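Cell division inhibitor SulA (Pseudomonas aeruginosa, PDB 1OFU) probably halts cell division in the SOS response by binding FtsZ and blocking its polymerisation into the Z ring. Local coordinates at residues L27-P41 / A78-W90. Sequence-based numbering, arbitrary orientation.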
ATOM      1  N   LEU D  27      -3.207  -5.848   3.075  1.00 39.13           N
ATOM      2  CA  LEU D  27      -4.048  -6.898   3.633  1.00 36.19           C
ATOM      3  C   LEU D  27      -4.415  -6.629   5.093  1.00 38.66           C
ATOM      4  O   LEU D  27      -5.552  -6.859   5.506  1.00 36.32           O
ATOM      5  CB  LEU D  27      -3.345  -8.250   3.527  1.00 30.58           C
ATOM      6  CG  LEU D  27      -3.315  -8.861   2.129  1.00 36.12           C
ATOM      7  CD1 LEU D  27      -2.520 -10.153   2.159  1.00 30.77           C
ATOM      8  CD2 LEU D  27      -4.749  -9.109   1.653  1.00 35.58           C
ATOM      9  N   SER D  28      -3.461  -6.133   5.871  1.00 36.77           N
ATOM     10  CA  SER D  28      -3.727  -5.869   7.279  1.00 39.26           C
ATOM     11  C   SER D  28      -4.806  -4.808   7.484  1.00 40.85           C
ATOM     12  O   SER D  28      -5.368  -4.691   8.575  1.00 41.98           O
ATOM     13  CB  SER D  28      -2.444  -5.444   7.998  1.00 35.76           C
ATOM     14  OG  SER D  28      -2.067  -4.122   7.660  1.00 40.07           O
ATOM     15  N   GLU D  29      -5.107  -4.046   6.436  1.00 37.51           N
ATOM     16  CA  GLU D  29      -6.114  -2.990   6.533  1.00 41.69           C
ATOM     17  C   GLU D  29      -7.449  -3.340   5.867  1.00 43.53           C
ATOM     18  O   GLU D  29      -8.317  -2.479   5.739  1.00 40.39           O
ATOM     19  CB  GLU D  29      -5.584  -1.697   5.904  1.00 44.13           C
ATOM     20  CG  GLU D  29      -4.298  -1.142   6.516  1.00 47.81           C
ATOM     21  CD  GLU D  29      -4.500  -0.527   7.896  1.00 50.67           C
ATOM     22  OE1 GLU D  29      -5.663  -0.378   8.334  1.00 54.35           O
ATOM     23  OE2 GLU D  29      -3.488  -0.180   8.541  1.00 56.07           O
ATOM     24  N   GLU D  30      -7.614  -4.593   5.447  1.00 43.37           N
ATOM     25  CA  GLU D  30      -8.844  -5.018   4.777  1.00 50.14           C
ATOM     26  C   GLU D  30     -10.150  -4.557   5.424  1.00 50.66           C
ATOM     27  O   GLU D  30     -10.311  -4.601   6.640  1.00 46.86           O
ATOM     28  CB  GLU D  30      -8.865  -6.541   4.622  1.00 53.21           C
ATOM     29  CG  GLU D  30      -8.225  -7.026   3.334  1.00 65.65           C
ATOM     30  CD  GLU D  30      -8.977  -6.548   2.099  1.00 72.10           C
ATOM     31  OE1 GLU D  30      -8.464  -6.735   0.974  1.00 77.85           O
ATOM     32  OE2 GLU D  30     -10.085  -5.989   2.251  1.00 75.21           O
ATOM     33  N   GLN D  31     -11.088  -4.123   4.591  1.00 54.44           N
ATOM     34  CA  GLN D  31     -12.379  -3.659   5.084  1.00 57.60           C
ATOM     35  C   GLN D  31     -13.133  -4.766   5.822  1.00 56.17           C
ATOM     36  O   GLN D  31     -13.846  -4.493   6.783  1.00 57.82           O
ATOM     37  CB  GLN D  31     -13.214  -3.109   3.922  1.00 62.15           C
ATOM     38  CG  GLN D  31     -12.579  -1.886   3.264  1.00 69.85           C
ATOM     39  CD  GLN D  31     -13.417  -1.302   2.140  1.00 76.54           C
ATOM     40  OE1 GLN D  31     -13.695  -1.970   1.140  1.00 78.83           O
ATOM     41  NE2 GLN D  31     -13.819  -0.042   2.295  1.00 76.95           N
ATOM     42  N   ASP D  32     -12.972  -6.012   5.382  1.00 53.45           N
ATOM     43  CA  ASP D  32     -13.633  -7.137   6.041  1.00 55.12           C
ATOM     44  C   ASP D  32     -13.138  -7.200   7.488  1.00 55.47           C
ATOM     45  O   ASP D  32     -11.969  -7.499   7.736  1.00 54.73           O
ATOM     46  CB  ASP D  32     -13.311  -8.448   5.312  1.00 56.26           C
ATOM     47  CG  ASP D  32     -13.916  -9.664   5.995  1.00 59.57           C
ATOM     48  OD1 ASP D  32     -13.852 -10.772   5.415  1.00 56.92           O
ATOM     49  OD2 ASP D  32     -14.451  -9.517   7.117  1.00 63.41           O
ATOM     50  N   ALA D  33     -14.036  -6.922   8.430  1.00 55.18           N
ATOM     51  CA  ALA D  33     -13.715  -6.905   9.859  1.00 54.92           C
ATOM     52  C   ALA D  33     -13.271  -8.244  10.455  1.00 54.11           C
ATOM     53  O   ALA D  33     -13.891  -8.769  11.383  1.00 53.10           O
ATOM     54  CB  ALA D  33     -14.904  -6.354  10.646  1.00 55.38           C
ATOM     55  N   ARG D  34     -12.187  -8.785   9.921  1.00 49.81           N
ATOM     56  CA  ARG D  34     -11.644 -10.041  10.407  1.00 45.33           C
ATOM     57  C   ARG D  34     -10.126  -9.948  10.454  1.00 43.44           C
ATOM     58  O   ARG D  34      -9.541  -8.937  10.056  1.00 41.57           O
ATOM     59  CB  ARG D  34     -12.077 -11.199   9.508  1.00 42.22           C
ATOM     60  CG  ARG D  34     -13.526 -11.609   9.695  1.00 45.99           C
ATOM     61  CD  ARG D  34     -13.829 -12.890   8.942  1.00 44.89           C
ATOM     62  NE  ARG D  34     -13.856 -12.680   7.497  1.00 48.24           N
ATOM     63  CZ  ARG D  34     -14.036 -13.654   6.609  1.00 44.73           C
ATOM     64  NH1 ARG D  34     -14.054 -13.376   5.314  1.00 41.53           N
ATOM     65  NH2 ARG D  34     -14.193 -14.905   7.016  1.00 41.99           N
ATOM     66  N   TRP D  35      -9.491 -11.008  10.937  1.00 41.54           N
ATOM     67  CA  TRP D  35      -8.044 -11.029  11.057  1.00 39.19           C
ATOM     68  C   TRP D  35      -7.319 -11.306   9.754  1.00 40.46           C
ATOM     69  O   TRP D  35      -7.874 -11.859   8.803  1.00 38.55           O
ATOM     70  CB  TRP D  35      -7.570 -12.141  11.999  1.00 38.33           C
ATOM     71  CG  TRP D  35      -7.986 -12.090  13.428  1.00 36.61           C
ATOM     72  CD1 TRP D  35      -8.818 -12.970  14.068  1.00 36.19           C
ATOM     73  CD2 TRP D  35      -7.483 -11.210  14.435  1.00 34.26           C
ATOM     74  NE1 TRP D  35      -8.852 -12.697  15.414  1.00 33.24           N
ATOM     75  CE2 TRP D  35      -8.042 -11.622  15.668  1.00 35.86           C
ATOM     76  CE3 TRP D  35      -6.608 -10.117  14.419  1.00 33.43           C
ATOM     77  CZ2 TRP D  35      -7.753 -10.976  16.872  1.00 34.49           C
ATOM     78  CZ3 TRP D  35      -6.318  -9.476  15.622  1.00 31.29           C
ATOM     79  CH2 TRP D  35      -6.890  -9.911  16.830  1.00 34.22           C
ATOM     80  N   LEU D  36      -6.052 -10.921   9.757  1.00 39.71           N
ATOM     81  CA  LEU D  36      -5.131 -11.227   8.687  1.00 37.50           C
ATOM     82  C   LEU D  36      -4.311 -12.244   9.478  1.00 37.08           C
ATOM     83  O   LEU D  36      -3.679 -11.893  10.475  1.00 34.18           O
ATOM     84  CB  LEU D  36      -4.239 -10.034   8.325  1.00 37.14           C
ATOM     85  CG  LEU D  36      -2.996 -10.477   7.534  1.00 38.74           C
ATOM     86  CD1 LEU D  36      -3.434 -11.264   6.303  1.00 35.32           C
ATOM     87  CD2 LEU D  36      -2.152  -9.279   7.137  1.00 38.32           C
ATOM     88  N   THR D  37      -4.353 -13.509   9.086  1.00 37.18           N
ATOM     89  CA  THR D  37      -3.585 -14.505   9.814  1.00 35.29           C
ATOM     90  C   THR D  37      -2.413 -14.990   8.996  1.00 37.78           C
ATOM     91  O   THR D  37      -2.573 -15.427   7.853  1.00 38.65           O
ATOM     92  CB  THR D  37      -4.459 -15.702  10.216  1.00 34.10           C
ATOM     93  OG1 THR D  37      -5.480 -15.247  11.106  1.00 29.79           O
ATOM     94  CG2 THR D  37      -3.627 -16.769  10.918  1.00 28.52           C
ATOM     95  N   LEU D  38      -1.228 -14.890   9.593  1.00 34.50           N
ATOM     96  CA  LEU D  38       0.007 -15.319   8.963  1.00 33.52           C
ATOM     97  C   LEU D  38       0.400 -16.629   9.641  1.00 38.26           C
ATOM     98  O   LEU D  38       0.487 -16.694  10.869  1.00 39.05           O
ATOM     99  CB  LEU D  38       1.102 -14.268   9.183  1.00 30.39           C
ATOM    100  CG  LEU D  38       0.780 -12.805   8.848  1.00 32.50           C
ATOM    101  CD1 LEU D  38       2.037 -11.948   9.064  1.00 27.16           C
ATOM    102  CD2 LEU D  38       0.302 -12.687   7.404  1.00 30.77           C
ATOM    103  N   ILE D  39       0.638 -17.674   8.855  1.00 39.61           N
ATOM    104  CA  ILE D  39       0.996 -18.954   9.439  1.00 38.43           C
ATOM    105  C   ILE D  39       2.410 -19.431   9.154  1.00 41.91           C
ATOM    106  O   ILE D  39       2.791 -19.675   8.005  1.00 40.64           O
ATOM    107  CB  ILE D  39      -0.016 -20.032   9.023  1.00 42.12           C
ATOM    108  CG1 ILE D  39      -1.381 -19.673   9.622  1.00 43.84           C
ATOM    109  CG2 ILE D  39       0.466 -21.410   9.470  1.00 41.52           C
ATOM    110  CD1 ILE D  39      -2.436 -20.725   9.477  1.00 53.39           C
ATOM    111  N   ALA D  40       3.183 -19.555  10.230  1.00 40.87           N
ATOM    112  CA  ALA D  40       4.563 -20.009  10.167  1.00 39.78           C
ATOM    113  C   ALA D  40       5.385 -19.294   9.102  1.00 40.37           C
ATOM    114  O   ALA D  40       5.982 -19.932   8.237  1.00 40.17           O
ATOM    115  CB  ALA D  40       4.602 -21.521   9.931  1.00 36.69           C
ATOM    116  N   PRO D  41       5.417 -17.952   9.142  1.00 41.13           N
ATOM    117  CA  PRO D  41       6.197 -17.209   8.149  1.00 40.82           C
ATOM    118  C   PRO D  41       7.678 -17.436   8.429  1.00 41.71           C
ATOM    119  O   PRO D  41       8.045 -17.856   9.522  1.00 43.47           O
ATOM    120  CB  PRO D  41       5.780 -15.767   8.399  1.00 39.43           C
ATOM    121  CG  PRO D  41       5.551 -15.754   9.877  1.00 42.10           C
ATOM    122  CD  PRO D  41       4.763 -17.030  10.087  1.00 40.95           C
ATOM    123  N   ALA D  78      -7.332 -22.522  10.283  1.00 47.99           N
ATOM    124  CA  ALA D  78      -7.598 -21.094  10.434  1.00 44.75           C
ATOM    125  C   ALA D  78      -8.547 -20.600   9.339  1.00 45.19           C
ATOM    126  O   ALA D  78      -9.367 -19.713   9.570  1.00 47.04           O
ATOM    127  CB  ALA D  78      -6.282 -20.310  10.393  1.00 42.72           C
ATOM    128  N   LEU D  79      -8.424 -21.166   8.141  1.00 44.72           N
ATOM    129  CA  LEU D  79      -9.300 -20.784   7.033  1.00 48.26           C
ATOM    130  C   LEU D  79     -10.693 -21.309   7.342  1.00 46.96           C
ATOM    131  O   LEU D  79     -11.686 -20.584   7.284  1.00 46.31           O
ATOM    132  CB  LEU D  79      -8.807 -21.408   5.724  1.00 46.03           C
ATOM    133  CG  LEU D  79      -7.557 -20.794   5.091  1.00 46.49           C
ATOM    134  CD1 LEU D  79      -6.880 -21.807   4.187  1.00 45.28           C
ATOM    135  CD2 LEU D  79      -7.945 -19.548   4.322  1.00 41.64           C
ATOM    136  N   ARG D  80     -10.733 -22.591   7.677  1.00 48.37           N
ATOM    137  CA  ARG D  80     -11.954 -23.312   8.011  1.00 51.31           C
ATOM    138  C   ARG D  80     -12.798 -22.579   9.057  1.00 48.84           C
ATOM    139  O   ARG D  80     -13.998 -22.381   8.871  1.00 43.82           O
ATOM    140  CB  ARG D  80     -11.553 -24.693   8.522  1.00 54.14           C
ATOM    141  CG  ARG D  80     -12.638 -25.726   8.619  1.00 60.71           C
ATOM    142  CD  ARG D  80     -11.977 -27.055   8.932  1.00 64.70           C
ATOM    143  NE  ARG D  80     -10.997 -27.396   7.903  1.00 67.60           N
ATOM    144  CZ  ARG D  80      -9.887 -28.095   8.123  1.00 68.97           C
ATOM    145  NH1 ARG D  80      -9.059 -28.360   7.119  1.00 69.45           N
ATOM    146  NH2 ARG D  80      -9.595 -28.516   9.345  1.00 65.25           N
ATOM    147  N   LEU D  81     -12.156 -22.179  10.154  1.00 49.28           N
ATOM    148  CA  LEU D  81     -12.825 -21.476  11.249  1.00 46.44           C
ATOM    149  C   LEU D  81     -13.456 -20.166  10.802  1.00 47.02           C
ATOM    150  O   LEU D  81     -14.315 -19.614  11.492  1.00 43.99           O
ATOM    151  CB  LEU D  81     -11.832 -21.213  12.386  1.00 49.36           C
ATOM    152  CG  LEU D  81     -11.525 -22.351  13.367  1.00 47.69           C
ATOM    153  CD1 LEU D  81     -11.451 -23.683  12.657  1.00 54.35           C
ATOM    154  CD2 LEU D  81     -10.221 -22.045  14.070  1.00 48.36           C
ATOM    155  N   GLY D  82     -13.008 -19.663   9.656  1.00 47.28           N
ATOM    156  CA  GLY D  82     -13.558 -18.433   9.109  1.00 42.40           C
ATOM    157  C   GLY D  82     -13.415 -17.168   9.928  1.00 42.54           C
ATOM    158  O   GLY D  82     -14.235 -16.252   9.815  1.00 41.99           O
ATOM    159  N   ARG D  83     -12.372 -17.087  10.742  1.00 40.96           N
ATOM    160  CA  ARG D  83     -12.177 -15.895  11.553  1.00 42.14           C
ATOM    161  C   ARG D  83     -11.203 -14.906  10.906  1.00 40.42           C
ATOM    162  O   ARG D  83     -11.003 -13.795  11.403  1.00 39.49           O
ATOM    163  CB  ARG D  83     -11.680 -16.286  12.946  1.00 47.07           C
ATOM    164  CG  ARG D  83     -12.281 -15.420  14.028  1.00 53.11           C
ATOM    165  CD  ARG D  83     -13.209 -16.200  14.942  1.00 57.78           C
ATOM    166  NE  ARG D  83     -13.870 -17.323  14.287  1.00 60.46           N
ATOM    167  CZ  ARG D  83     -14.753 -18.118  14.889  1.00 63.47           C
ATOM    168  NH1 ARG D  83     -15.086 -17.904  16.157  1.00 64.72           N
ATOM    169  NH2 ARG D  83     -15.289 -19.142  14.236  1.00 60.78           N
ATOM    170  N   SER D  84     -10.606 -15.314   9.791  1.00 38.31           N
ATOM    171  CA  SER D  84      -9.655 -14.465   9.075  1.00 39.81           C
ATOM    172  C   SER D  84     -10.125 -14.212   7.646  1.00 40.56           C
ATOM    173  O   SER D  84     -10.593 -15.129   6.979  1.00 44.76           O
ATOM    174  CB  SER D  84      -8.287 -15.142   9.021  1.00 39.22           C
ATOM    175  OG  SER D  84      -7.821 -15.472  10.316  1.00 38.29           O
ATOM    176  N   HIS D  85     -10.012 -12.974   7.176  1.00 41.19           N
ATOM    177  CA  HIS D  85     -10.405 -12.683   5.804  1.00 40.85           C
ATOM    178  C   HIS D  85      -9.341 -13.290   4.899  1.00 40.62           C
ATOM    179  O   HIS D  85      -9.627 -13.691   3.771  1.00 42.98           O
ATOM    180  CB  HIS D  85     -10.520 -11.175   5.561  1.00 37.99           C
ATOM    181  CG  HIS D  85      -9.275 -10.402   5.866  1.00 41.23           C
ATOM    182  ND1 HIS D  85      -9.224  -9.431   6.844  1.00 38.78           N
ATOM    183  CD2 HIS D  85      -8.039 -10.442   5.312  1.00 34.06           C
ATOM    184  CE1 HIS D  85      -8.011  -8.909   6.881  1.00 28.79           C
ATOM    185  NE2 HIS D  85      -7.273  -9.505   5.962  1.00 37.85           N
ATOM    186  N   THR D  86      -8.115 -13.383   5.414  1.00 39.31           N
ATOM    187  CA  THR D  86      -7.007 -13.959   4.652  1.00 34.85           C
ATOM    188  C   THR D  86      -6.051 -14.732   5.540  1.00 35.17           C
ATOM    189  O   THR D  86      -5.645 -14.246   6.598  1.00 36.63           O
ATOM    190  CB  THR D  86      -6.169 -12.866   3.944  1.00 33.80           C
ATOM    191  OG1 THR D  86      -7.038 -11.940   3.295  1.00 33.40           O
ATOM    192  CG2 THR D  86      -5.254 -13.489   2.899  1.00 28.09           C
ATOM    193  N   VAL D  87      -5.685 -15.932   5.106  1.00 32.55           N
ATOM    194  CA  VAL D  87      -4.727 -16.744   5.842  1.00 31.45           C
ATOM    195  C   VAL D  87      -3.527 -16.887   4.911  1.00 34.98           C
ATOM    196  O   VAL D  87      -3.648 -17.435   3.819  1.00 34.58           O
ATOM    197  CB  VAL D  87      -5.275 -18.148   6.179  1.00 32.90           C
ATOM    198  CG1 VAL D  87      -4.184 -18.977   6.821  1.00 32.47           C
ATOM    199  CG2 VAL D  87      -6.462 -18.041   7.124  1.00 29.57           C
ATOM    200  N   VAL D  88      -2.380 -16.377   5.342  1.00 33.13           N
ATOM    201  CA  VAL D  88      -1.171 -16.420   4.540  1.00 31.05           C
ATOM    202  C   VAL D  88      -0.212 -17.522   4.959  1.00 34.12           C
ATOM    203  O   VAL D  88       0.285 -17.547   6.088  1.00 32.35           O
ATOM    204  CB  VAL D  88      -0.418 -15.071   4.602  1.00 31.79           C
ATOM    205  CG1 VAL D  88       0.769 -15.090   3.633  1.00 33.06           C
ATOM    206  CG2 VAL D  88      -1.375 -13.924   4.276  1.00 29.96           C
ATOM    207  N   SER D  89       0.056 -18.420   4.020  1.00 35.11           N
ATOM    208  CA  SER D  89       0.952 -19.542   4.240  1.00 37.03           C
ATOM    209  C   SER D  89       2.256 -19.299   3.505  1.00 36.73           C
ATOM    210  O   SER D  89       2.316 -18.496   2.567  1.00 33.68           O
ATOM    211  CB  SER D  89       0.321 -20.832   3.704  1.00 40.23           C
ATOM    212  OG  SER D  89      -0.998 -20.992   4.185  1.00 52.85           O
ATOM    213  N   TRP D  90       3.295 -19.994   3.943  1.00 35.44           N
ATOM    214  CA  TRP D  90       4.613 -19.907   3.326  1.00 37.94           C
ATOM    215  C   TRP D  90       5.045 -21.345   3.098  1.00 37.89           C
ATOM    216  O   TRP D  90       6.077 -21.784   3.595  1.00 39.10           O
ATOM    217  CB  TRP D  90       5.606 -19.199   4.254  1.00 36.47           C
ATOM    218  CG  TRP D  90       5.584 -17.712   4.120  1.00 41.05           C
ATOM    219  CD1 TRP D  90       6.366 -16.942   3.298  1.00 38.58           C
ATOM    220  CD2 TRP D  90       4.708 -16.809   4.800  1.00 38.83           C
ATOM    221  NE1 TRP D  90       6.026 -15.613   3.427  1.00 40.25           N
ATOM    222  CE2 TRP D  90       5.012 -15.504   4.343  1.00 41.01           C
ATOM    223  CE3 TRP D  90       3.695 -16.975   5.754  1.00 36.39           C
ATOM    224  CZ2 TRP D  90       4.338 -14.372   4.808  1.00 41.29           C
ATOM    225  CZ3 TRP D  90       3.026 -15.850   6.217  1.00 34.29           C
ATOM    226  CH2 TRP D  90       3.352 -14.564   5.744  1.00 41.41           C
TER
HETATM  227  O   HOH W   1       2.992 -21.621   6.267  1.00 41.94           O
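A beta bulge interrupts the parallel pairing of strand 35-39 with strand 84-89: W35 pairs with S84, but L36 pairs with T86, and H85 is the extra residue. H85 N donates to W35 O (2.9 Å), and its ring doubles back over the same oxygen because CG sits between backbone N and carbonyl carbon (chi1 57°). A flat imidazole suits this slot, since E30 CB closes the other face in a CH-pi contact, 3.6 Å from the ring centroid. Beyond the bulge, regular bonds resume with T37 N to T86 O (2.9 Å) and T37 O to V88 N (2.7 Å). These are neighbouring strands of a five-stranded parallel sheet with helices on both sides, consistent with the family's P-loop NTPase clan. On the face toward helix 68-80, the small hydroxyls of T37 and S84 approach to a doubtfully short 2.5 Å (OG1 to OG), while I39 CD1 packs on V87 CG1 and A78 CB. R34 is long enough to bridge loops: its NE and NH1 grip D32 OD1 side-on, and NH2 bonds G82 O (3.1 Å) in the FtsZ-binding region 78-83; NH1 and NH2 also bond Q110 O and G109 O, respectively. At the far end, P41 CB lies over the six-membered ring of W90, 3.6 Å from its centroid.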